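Local coordinates for protein transcriptional regulator (Streptococcus dysgalactiae, PDB 5W4M) that probably binds DNA as a quorum-sensing transcriptional regulator and acts as a receptor for a short peptide pheromone, at residues Leu162-Met167 against Gln186-Cys191; Thr71-Leu76 against Asp103-Met108; Lys7-Leu12 against Asp60-Thr65. The protein carries 1 engineered substitution. All coordinates share one frame; numbering follows the deposited sequence.

Contact 1: Leu162-Met167 against Gln186-Cys191; sequences LLTKEM and QLSINC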
loop_
_atom_site.group_PDB
_atom_site.type_symbol
_atom_site.label_atom_id
_atom_site.label_comp_id
_atom_site.label_asym_id
_atom_site.label_seq_id
_atom_site.Cartn_x
_atom_site.Cartn_y
_atom_site.Cartn_z
ATOM N N LEU B 162 17.281 -1.636 19.340
ATOM C CA LEU B 162 18.256 -0.951 18.498
ATOM C C LEU B 162 17.945 -1.158 17.021
ATOM O O LEU B 162 18.025 -0.217 16.224
ATOM C CB LEU B 162 19.668 -1.434 18.825
ATOM C CG LEU B 162 20.245 -0.970 20.164
ATOM C CD1 LEU B 162 21.547 -1.693 20.465
ATOM C CD2 LEU B 162 20.451 0.537 20.167
ATOM N N LEU B 163 17.582 -2.386 16.639
ATOM C CA LEU B 163 17.179 -2.641 15.260
ATOM C C LEU B 163 15.922 -1.859 14.904
ATOM O O LEU B 163 15.811 -1.320 13.797
ATOM C CB LEU B 163 16.958 -4.137 15.044
ATOM C CG LEU B 163 18.218 -4.981 14.873
ATOM C CD1 LEU B 163 17.851 -6.454 14.818
ATOM C CD2 LEU B 163 18.978 -4.560 13.625
ATOM N N THR B 164 14.964 -1.785 15.830
ATOM C CA THR B 164 13.783 -0.965 15.591
ATOM C C THR B 164 14.168 0.496 15.380
ATOM O O THR B 164 13.666 1.148 14.459
ATOM C CB THR B 164 12.796 -1.108 16.748
ATOM O OG1 THR B 164 12.573 -2.498 17.017
ATOM C CG2 THR B 164 11.468 -0.444 16.408
ATOM N N LYS B 165 15.077 1.018 16.210
ATOM C CA LYS B 165 15.558 2.384 16.017
ATOM C C LYS B 165 16.144 2.575 14.623
ATOM O O LYS B 165 15.852 3.571 13.950
ATOM C CB LYS B 165 16.599 2.731 17.079
ATOM C CG LYS B 165 16.043 3.436 18.303
ATOM C CD LYS B 165 17.149 3.767 19.295
ATOM C CE LYS B 165 18.280 4.526 18.619
ATOM N NZ LYS B 165 19.490 4.618 19.483
ATOM N N GLU B 166 16.970 1.629 14.169
ATOM C CA GLU B 166 17.587 1.754 12.853
ATOM C C GLU B 166 16.538 1.701 11.747
ATOM O O GLU B 166 16.512 2.564 10.862
ATOM C CB GLU B 166 18.635 0.658 12.658
ATOM C CG GLU B 166 19.909 0.874 13.458
ATOM C CD GLU B 166 20.900 1.774 12.748
ATOM O OE1 GLU B 166 21.138 1.564 11.537
ATOM O OE2 GLU B 166 21.439 2.695 13.399
ATOM N N MET B 167 15.669 0.685 11.780
ATOM C CA MET B 167 14.614 0.565 10.776
ATOM C C MET B 167 13.775 1.830 10.713
ATOM O O MET B 167 13.538 2.397 9.641
ATOM C CB MET B 167 13.716 -0.631 11.095
ATOM C CG MET B 167 12.374 -0.575 10.371
ATOM S SD MET B 167 11.188 -1.821 10.909
ATOM C CE MET B 167 10.818 -1.249 12.564
ATOM N N GLN B 186 3.577 -1.174 12.342
ATOM C CA GLN B 186 3.203 -2.390 13.058
ATOM C C GLN B 186 4.371 -2.941 13.865
ATOM O O GLN B 186 4.194 -3.375 15.010
ATOM C CB GLN B 186 2.686 -3.437 12.074
ATOM C CG GLN B 186 1.447 -2.988 11.312
ATOM C CD GLN B 186 1.055 -3.950 10.207
ATOM O OE1 GLN B 186 1.726 -4.957 9.978
ATOM N NE2 GLN B 186 -0.040 -3.645 9.517
ATOM N N LEU B 187 5.579 -2.922 13.294
ATOM C CA LEU B 187 6.740 -3.415 14.026
ATOM C C LEU B 187 7.101 -2.500 15.192
ATOM O O LEU B 187 7.553 -2.980 16.237
ATOM C CB LEU B 187 7.932 -3.576 13.081
ATOM C CG LEU B 187 8.122 -4.955 12.436
ATOM C CD1 LEU B 187 6.893 -5.376 11.639
ATOM C CD2 LEU B 187 9.358 -4.966 11.551
ATOM N N SER B 188 6.910 -1.187 15.038
ATOM C CA SER B 188 7.179 -0.277 16.146
ATOM C C SER B 188 6.198 -0.499 17.289
ATOM O O SER B 188 6.578 -0.424 18.464
ATOM C CB SER B 188 7.123 1.171 15.665
ATOM O OG SER B 188 8.007 1.377 14.579
ATOM N N ILE B 189 4.935 -0.777 16.964
ATOM C CA ILE B 189 3.955 -1.088 17.997
ATOM C C ILE B 189 4.318 -2.391 18.701
ATOM O O ILE B 189 4.243 -2.486 19.933
ATOM C CB ILE B 189 2.542 -1.141 17.391
ATOM C CG1 ILE B 189 2.142 0.241 16.867
ATOM C CG2 ILE B 189 1.539 -1.630 18.424
ATOM C CD1 ILE B 189 0.807 0.270 16.163
ATOM N N ASN B 190 4.725 -3.410 17.937
ATOM C CA ASN B 190 5.104 -4.680 18.550
ATOM C C ASN B 190 6.285 -4.506 19.496
ATOM O O ASN B 190 6.333 -5.129 20.563
ATOM C CB ASN B 190 5.438 -5.715 17.477
ATOM C CG ASN B 190 5.993 -7.001 18.065
ATOM O OD1 ASN B 190 5.263 -7.775 18.685
ATOM N ND2 ASN B 190 7.286 -7.232 17.878
ATOM N N CYS B 191 7.249 -3.660 19.126
ATOM C CA CYS B 191 8.377 -3.422 20.023
ATOM C C CYS B 191 7.950 -2.638 21.257
ATOM O O CYS B 191 8.502 -2.846 22.343
ATOM C CB CYS B 191 9.501 -2.686 19.293
ATOM S SG CYS B 191 11.026 -2.539 20.264
#

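Contact 2: Thr71-Leu76 against Asp103-Met108; sequences THFFTL and DYESTM. With SCN (thiocyanate ion), chain E.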
loop_
_atom_site.group_PDB
_atom_site.type_symbol
_atom_site.label_atom_id
_atom_site.label_comp_id
_atom_site.label_asym_id
_atom_site.label_seq_id
_atom_site.Cartn_x
_atom_site.Cartn_y
_atom_site.Cartn_z
ATOM N N THR B 71 8.889 -11.979 -7.402
ATOM C CA THR B 71 10.296 -11.900 -7.045
ATOM C C THR B 71 10.717 -13.132 -6.245
ATOM O O THR B 71 9.895 -13.929 -5.787
ATOM C CB THR B 71 10.568 -10.670 -6.192
ATOM O OG1 THR B 71 9.889 -10.849 -4.951
ATOM C CG2 THR B 71 10.066 -9.404 -6.865
ATOM N N HIS B 72 12.029 -13.250 -6.035
ATOM C CA HIS B 72 12.554 -14.384 -5.284
ATOM C C HIS B 72 12.022 -14.391 -3.853
ATOM O O HIS B 72 11.543 -15.420 -3.361
ATOM C CB HIS B 72 14.081 -14.354 -5.293
ATOM C CG HIS B 72 14.711 -15.426 -4.459
ATOM N ND1 HIS B 72 14.999 -16.681 -4.952
ATOM C CD2 HIS B 72 15.109 -15.430 -3.164
ATOM C CE1 HIS B 72 15.547 -17.412 -3.998
ATOM N NE2 HIS B 72 15.626 -16.677 -2.903
ATOM N N PHE B 73 12.087 -13.246 -3.170
ATOM C CA PHE B 73 11.711 -13.218 -1.759
ATOM C C PHE B 73 10.199 -13.250 -1.564
ATOM O O PHE B 73 9.723 -13.855 -0.598
ATOM C CB PHE B 73 12.330 -11.992 -1.079
ATOM C CG PHE B 73 12.054 -11.891 0.405
ATOM C CD1 PHE B 73 11.267 -10.871 0.915
ATOM C CD2 PHE B 73 12.593 -12.813 1.288
ATOM C CE1 PHE B 73 11.027 -10.769 2.273
ATOM C CE2 PHE B 73 12.350 -12.720 2.646
ATOM C CZ PHE B 73 11.567 -11.696 3.139
ATOM N N PHE B 74 9.426 -12.633 -2.461
ATOM C CA PHE B 74 7.979 -12.691 -2.295
ATOM C C PHE B 74 7.404 -14.043 -2.702
ATOM O O PHE B 74 6.375 -14.457 -2.157
ATOM C CB PHE B 74 7.287 -11.576 -3.078
ATOM C CG PHE B 74 5.869 -11.329 -2.631
ATOM C CD1 PHE B 74 4.800 -11.843 -3.351
ATOM C CD2 PHE B 74 5.607 -10.607 -1.476
ATOM C CE1 PHE B 74 3.494 -11.625 -2.936
ATOM C CE2 PHE B 74 4.302 -10.386 -1.053
ATOM C CZ PHE B 74 3.244 -10.895 -1.787
ATOM N N THR B 75 8.036 -14.734 -3.655
ATOM C CA THR B 75 7.652 -16.116 -3.928
ATOM C C THR B 75 7.824 -16.975 -2.683
ATOM O O THR B 75 6.947 -17.779 -2.343
ATOM C CB THR B 75 8.478 -16.682 -5.084
ATOM O OG1 THR B 75 8.265 -15.891 -6.260
ATOM C CG2 THR B 75 8.083 -18.124 -5.368
ATOM N N LEU B 76 8.947 -16.802 -1.983
ATOM C CA LEU B 76 9.145 -17.476 -0.705
ATOM C C LEU B 76 8.085 -17.055 0.304
ATOM O O LEU B 76 7.479 -17.899 0.972
ATOM C CB LEU B 76 10.547 -17.173 -0.173
ATOM C CG LEU B 76 10.775 -17.522 1.299
ATOM C CD1 LEU B 76 10.741 -19.029 1.491
ATOM C CD2 LEU B 76 12.088 -16.946 1.791
ATOM N N ASP B 103 20.903 -17.943 3.373
ATOM C CA ASP B 103 21.154 -17.829 4.807
ATOM C C ASP B 103 20.004 -17.131 5.526
ATOM O O ASP B 103 19.358 -17.716 6.404
ATOM C CB ASP B 103 22.467 -17.088 5.051
ATOM C CG ASP B 103 22.852 -17.062 6.514
ATOM O OD1 ASP B 103 22.430 -17.976 7.256
ATOM O OD2 ASP B 103 23.565 -16.124 6.926
ATOM N N TYR B 104 19.742 -15.869 5.178
ATOM C CA TYR B 104 18.719 -15.112 5.893
ATOM C C TYR B 104 17.340 -15.726 5.694
ATOM O O TYR B 104 16.542 -15.802 6.636
ATOM C CB TYR B 104 18.729 -13.650 5.442
ATOM C CG TYR B 104 20.098 -13.002 5.471
ATOM C CD1 TYR B 104 20.465 -12.070 4.508
ATOM C CD2 TYR B 104 21.024 -13.322 6.459
ATOM C CE1 TYR B 104 21.712 -11.476 4.526
ATOM C CE2 TYR B 104 22.276 -12.734 6.486
ATOM C CZ TYR B 104 22.614 -11.811 5.515
ATOM O OH TYR B 104 23.855 -11.219 5.531
ATOM N N GLU B 105 17.050 -16.183 4.475
ATOM C CA GLU B 105 15.752 -16.785 4.191
ATOM C C GLU B 105 15.522 -18.037 5.029
ATOM O O GLU B 105 14.432 -18.226 5.583
ATOM C CB GLU B 105 15.649 -17.106 2.701
ATOM C CG GLU B 105 15.503 -15.886 1.798
ATOM C CD GLU B 105 16.809 -15.145 1.567
ATOM O OE1 GLU B 105 17.854 -15.568 2.110
ATOM O OE2 GLU B 105 16.789 -14.134 0.832
ATOM N N SER B 106 16.538 -18.904 5.138
ATOM C CA SER B 106 16.405 -20.103 5.965
ATOM C C SER B 106 16.156 -19.743 7.420
ATOM O O SER B 106 15.307 -20.353 8.081
ATOM C CB SER B 106 17.658 -20.973 5.856
ATOM O OG SER B 106 18.051 -21.140 4.509
ATOM N N THR B 107 16.900 -18.764 7.943
ATOM C CA THR B 107 16.702 -18.339 9.323
ATOM C C THR B 107 15.275 -17.848 9.541
ATOM O O THR B 107 14.659 -18.153 10.569
ATOM C CB THR B 107 17.715 -17.250 9.684
ATOM O OG1 THR B 107 19.043 -17.786 9.606
ATOM C CG2 THR B 107 17.469 -16.723 11.091
ATOM N N MET B 108 14.727 -17.108 8.573
ATOM C CA MET B 108 13.349 -16.641 8.691
ATOM C C MET B 108 12.368 -17.807 8.706
ATOM O O MET B 108 11.431 -17.830 9.515
ATOM C CB MET B 108 13.022 -15.678 7.549
ATOM C CG MET B 108 11.653 -15.029 7.665
ATOM S SD MET B 108 11.171 -14.103 6.191
ATOM C CE MET B 108 10.811 -15.429 5.042
HETATM S S SCN E . 12.376 -7.504 -1.569
HETATM C C SCN E . 10.912 -8.106 -2.393
HETATM N N SCN E . 9.945 -8.522 -2.922
#

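Contact 3: Lys7-Leu12 against Asp60-Thr65; sequences KTLRRL and DEFVST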
loop_
_atom_site.group_PDB
_atom_site.type_symbol
_atom_site.label_atom_id
_atom_site.label_comp_id
_atom_site.label_asym_id
_atom_site.label_seq_id
_atom_site.Cartn_x
_atom_site.Cartn_y
_atom_site.Cartn_z
ATOM N N LYS B 7 4.362 -7.258 -25.898
ATOM C CA LYS B 7 3.007 -7.757 -26.106
ATOM C C LYS B 7 2.064 -7.237 -25.031
ATOM O O LYS B 7 0.913 -6.888 -25.316
ATOM C CB LYS B 7 3.010 -9.286 -26.133
ATOM C CG LYS B 7 4.004 -9.891 -27.117
ATOM C CD LYS B 7 3.349 -10.204 -28.453
ATOM C CE LYS B 7 4.280 -11.005 -29.350
ATOM N NZ LYS B 7 3.609 -11.453 -30.605
ATOM N N THR B 8 2.538 -7.171 -23.784
ATOM C CA THR B 8 1.726 -6.612 -22.709
ATOM C C THR B 8 1.545 -5.109 -22.882
ATOM O O THR B 8 0.433 -4.587 -22.724
ATOM C CB THR B 8 2.368 -6.930 -21.360
ATOM O OG1 THR B 8 2.444 -8.351 -21.193
ATOM C CG2 THR B 8 1.561 -6.327 -20.218
ATOM N N LEU B 9 2.627 -4.401 -23.214
ATOM C CA LEU B 9 2.540 -2.961 -23.435
ATOM C C LEU B 9 1.581 -2.629 -24.573
ATOM O O LEU B 9 0.855 -1.629 -24.512
ATOM C CB LEU B 9 3.928 -2.392 -23.725
ATOM C CG LEU B 9 3.994 -0.885 -23.965
ATOM C CD1 LEU B 9 4.220 -0.148 -22.656
ATOM C CD2 LEU B 9 5.082 -0.555 -24.968
ATOM N N ARG B 10 1.566 -3.458 -25.621
ATOM C CA ARG B 10 0.678 -3.212 -26.753
ATOM C C ARG B 10 -0.783 -3.288 -26.331
ATOM O O ARG B 10 -1.595 -2.430 -26.697
ATOM C CB ARG B 10 0.967 -4.210 -27.877
ATOM C CG ARG B 10 -0.150 -4.316 -28.906
ATOM C CD ARG B 10 0.345 -4.926 -30.205
ATOM N NE ARG B 10 1.347 -4.082 -30.847
ATOM C CZ ARG B 10 1.732 -4.206 -32.114
ATOM N NH1 ARG B 10 1.195 -5.141 -32.887
ATOM N NH2 ARG B 10 2.656 -3.391 -32.607
ATOM N N ARG B 11 -1.135 -4.311 -25.549
ATOM C CA ARG B 11 -2.520 -4.460 -25.121
ATOM C C ARG B 11 -2.953 -3.298 -24.237
ATOM O O ARG B 11 -4.077 -2.799 -24.360
ATOM C CB ARG B 11 -2.706 -5.791 -24.393
ATOM C CG ARG B 11 -4.139 -6.058 -23.967
ATOM C CD ARG B 11 -4.280 -7.420 -23.311
ATOM N NE ARG B 11 -3.350 -7.588 -22.199
ATOM C CZ ARG B 11 -3.549 -7.097 -20.980
ATOM N NH1 ARG B 11 -4.645 -6.401 -20.713
ATOM N NH2 ARG B 11 -2.648 -7.301 -20.030
ATOM N N LEU B 12 -2.070 -2.846 -23.344
ATOM C CA LEU B 12 -2.419 -1.721 -22.483
ATOM C C LEU B 12 -2.551 -0.433 -23.289
ATOM O O LEU B 12 -3.473 0.359 -23.056
ATOM C CB LEU B 12 -1.380 -1.569 -21.374
ATOM C CG LEU B 12 -1.309 -2.738 -20.390
ATOM C CD1 LEU B 12 -0.323 -2.445 -19.269
ATOM C CD2 LEU B 12 -2.689 -3.065 -19.829
ATOM N N ASP B 60 5.037 -0.509 -11.535
ATOM C CA ASP B 60 4.531 -1.580 -10.683
ATOM C C ASP B 60 3.321 -2.268 -11.308
ATOM O O ASP B 60 3.224 -3.500 -11.287
ATOM C CB ASP B 60 4.186 -1.020 -9.304
ATOM C CG ASP B 60 4.172 -2.083 -8.231
ATOM O OD1 ASP B 60 5.183 -2.806 -8.101
ATOM O OD2 ASP B 60 3.156 -2.191 -7.512
ATOM N N GLU B 61 2.383 -1.496 -11.865
ATOM C CA GLU B 61 1.240 -2.125 -12.520
ATOM C C GLU B 61 1.648 -2.836 -13.803
ATOM O O GLU B 61 1.035 -3.842 -14.171
ATOM C CB GLU B 61 0.141 -1.094 -12.795
ATOM C CG GLU B 61 0.049 -0.009 -11.740
ATOM C CD GLU B 61 -0.787 1.183 -12.165
ATOM O OE1 GLU B 61 -1.757 1.506 -11.451
ATOM O OE2 GLU B 61 -0.486 1.796 -13.212
ATOM N N PHE B 62 2.684 -2.351 -14.487
ATOM C CA PHE B 62 3.108 -3.006 -15.719
ATOM C C PHE B 62 3.766 -4.351 -15.429
ATOM O O PHE B 62 3.447 -5.360 -16.068
ATOM C CB PHE B 62 4.054 -2.098 -16.502
ATOM C CG PHE B 62 4.599 -2.730 -17.748
ATOM C CD1 PHE B 62 3.819 -2.826 -18.890
ATOM C CD2 PHE B 62 5.891 -3.228 -17.780
ATOM C CE1 PHE B 62 4.319 -3.407 -20.040
ATOM C CE2 PHE B 62 6.399 -3.809 -18.926
ATOM C CZ PHE B 62 5.611 -3.901 -20.058
ATOM N N VAL B 63 4.688 -4.385 -14.465
ATOM C CA VAL B 63 5.367 -5.635 -14.134
ATOM C C VAL B 63 4.377 -6.649 -13.574
ATOM O O VAL B 63 4.418 -7.834 -13.921
ATOM C CB VAL B 63 6.532 -5.371 -13.159
ATOM C CG1 VAL B 63 7.109 -6.682 -12.651
ATOM C CG2 VAL B 63 7.607 -4.542 -13.838
ATOM N N SER B 64 3.458 -6.201 -12.717
ATOM C CA SER B 64 2.464 -7.116 -12.167
ATOM C C SER B 64 1.472 -7.599 -13.222
ATOM O O SER B 64 0.866 -8.660 -13.041
ATOM C CB SER B 64 1.708 -6.454 -11.015
ATOM O OG SER B 64 0.693 -5.592 -11.503
ATOM N N THR B 65 1.290 -6.848 -14.311
ATOM C CA THR B 65 0.394 -7.287 -15.377
ATOM C C THR B 65 1.072 -8.309 -16.279
ATOM O O THR B 65 0.484 -9.340 -16.618
ATOM C CB THR B 65 -0.078 -6.091 -16.208
ATOM O OG1 THR B 65 -0.651 -5.102 -15.348
ATOM C CG2 THR B 65 -1.118 -6.528 -17.225
#

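Contact 1: Leu162-Met167 against Gln186-Cys191
Met167 and Leu187, like Thr164 and Cys191 beside them, meet without a ring, amide or carboxylate between them, so no flat group of 162-167 or 186-191 takes part; Trp140, a loop residue, also touches Met167. Met167 extends from the backbone and then bends at its last torsion (chi3 69°), which brings the thioether across Leu187 at about a right angle: SD lies 3.7 Å from Leu187 CD2, while the methyl CE reaches Leu187 CB at 3.7 Å. One turn earlier, Thr164 OG1 comes within 3.6 Å of Cys191 SG, and its methyl CG2 fills in against Cys191 CB at 4.1 Å. The hydroxyl is already bonded to Leu160 O, one turn back, just as Ser188 OG is bonded to Val184 O; buried polar groups are thus satisfied within their own helices and pack across the interface. Helix 201-215 also packs on Ser188 and Cys191, through Ile211 and Leu207. Consecutive helices running nearly antiparallel (154°) and packed side by side are characteristic of the all-helical, TPR-like C-terminal domain of Rgg regulators.

Contact 2: Thr71-Leu76 against Asp103-Met108
Phe73 stands opposite Glu105 where helices 72-76 and 103-108 run almost parallel, their short axes inclined by 16° and 11.9 Å apart. At this spacing longer side chains must bridge the gap, and four do. Met108 meets the rim of the Phe73 ring: its SD lies 3.9 Å from Phe73 CZ and near the ring plane, which makes an edge-on Met-aromatic contact. Met108 bends at chi3 (73°), turning its methyl CE back toward Leu76 CD2 at 3.8 Å, so the thioether touches both neighbours. Leu76 in turn presses CD2 on the aliphatic part of Glu105, 3.6 Å from CG. The glutamate chain kinks at chi2, and its carboxylate is hydrogen-bonded through OE2 to Tyr143, whose ring also meets Phe73 edge to face.

At the start of the first helix, Thr71 is the N-cap. Its hydroxyl sits between the backbone N and the carbonyl carbon (chi1 66°), where OG1 accepts from Phe74 N at 3.1 Å and donates to the nitrogen of a thiocyanate ion, probably from the crystallisation liquor, also at 3.1 Å. The second subunit closes in here as well: Asp53 of that subunit accepts from His72 N, and Asn56 of the second subunit packs on Phe73 and Glu105.

The chemistry is one of segregation: methylene, methyl and ring surfaces fill the gap, while the buried carboxylate is handed to a tyrosine hydroxyl. His72 NE2, 4.7 Å from Glu105 OE2, might be favoured in its protonated form by that negative charge.

Contact 3: Lys7-Leu12 against Asp60-Thr65
Phe62 is covered more than any other residue of the two segments, its ring reaching Thr8, Leu9 and Leu12 on the opposing helix. With CG anti to the backbone N (chi1 177°), the ring projects toward helix 7-12 and meets it chiefly by its rim: CE1 lies 3.8 Å from Leu9 CB, and Leu9 N comes to the same edge in the ring plane. A turn further along, Leu12 CD1 meets Phe62 CD1, again at the edge, at 4.2 Å. The methyl of Thr8 approaches the ring obliquely and also touches the methyl of Thr65, both being CG2 atoms, at 4.0 Å.

A second kind of contact joins a charged group to a hydrocarbon. Arg11 bends at chi3, and its guanidinium presents NH2 edge-on to Thr65 CG2, 3.3 Å away and in the plane of the group.

No hydrogen bond links 7-12 to 60-65, but just past the second segment Thr8 OG1 is bonded to His66 ND1, which ties the same two helices; Thr65 OG1 instead bonds Gln139 of the second subunit. Glu61 likewise bonds Tyr142 and Asn180 of that subunit.

The helices cross at 118°, joining the first and last helices of a five-helix HTH domain of the XRE type, with Leu48 and Leu52 of helix 45-54 also packing on Phe62. The chemistry implies that hydrocarbon surfaces make most of the interface, with the Thr8-His66 bond at its border, while Glu61 and Thr65 bond the second subunit.

Read from the N terminus, the three contacts come strictly in series, none nested in or crossing another. Contact 3 closes the longest loop, 47 residues, bringing helix 59-66 back to helix 5-15 and so completing the helix-turn-helix domain. Helix 72-85 follows directly, and contact 2 spans 26 residues to join it to helix 103-114 in the C-terminal domain; nearest atoms of contacts 2 and 3 are about 7 Å apart, and both touch the second subunit. Contact 1, later in the chain, closes the shortest loop, 18 residues, between helices 157-169 and 179-197. Its centre lies about 36 Å from that of contact 3, on the opposite side of the chain's centre.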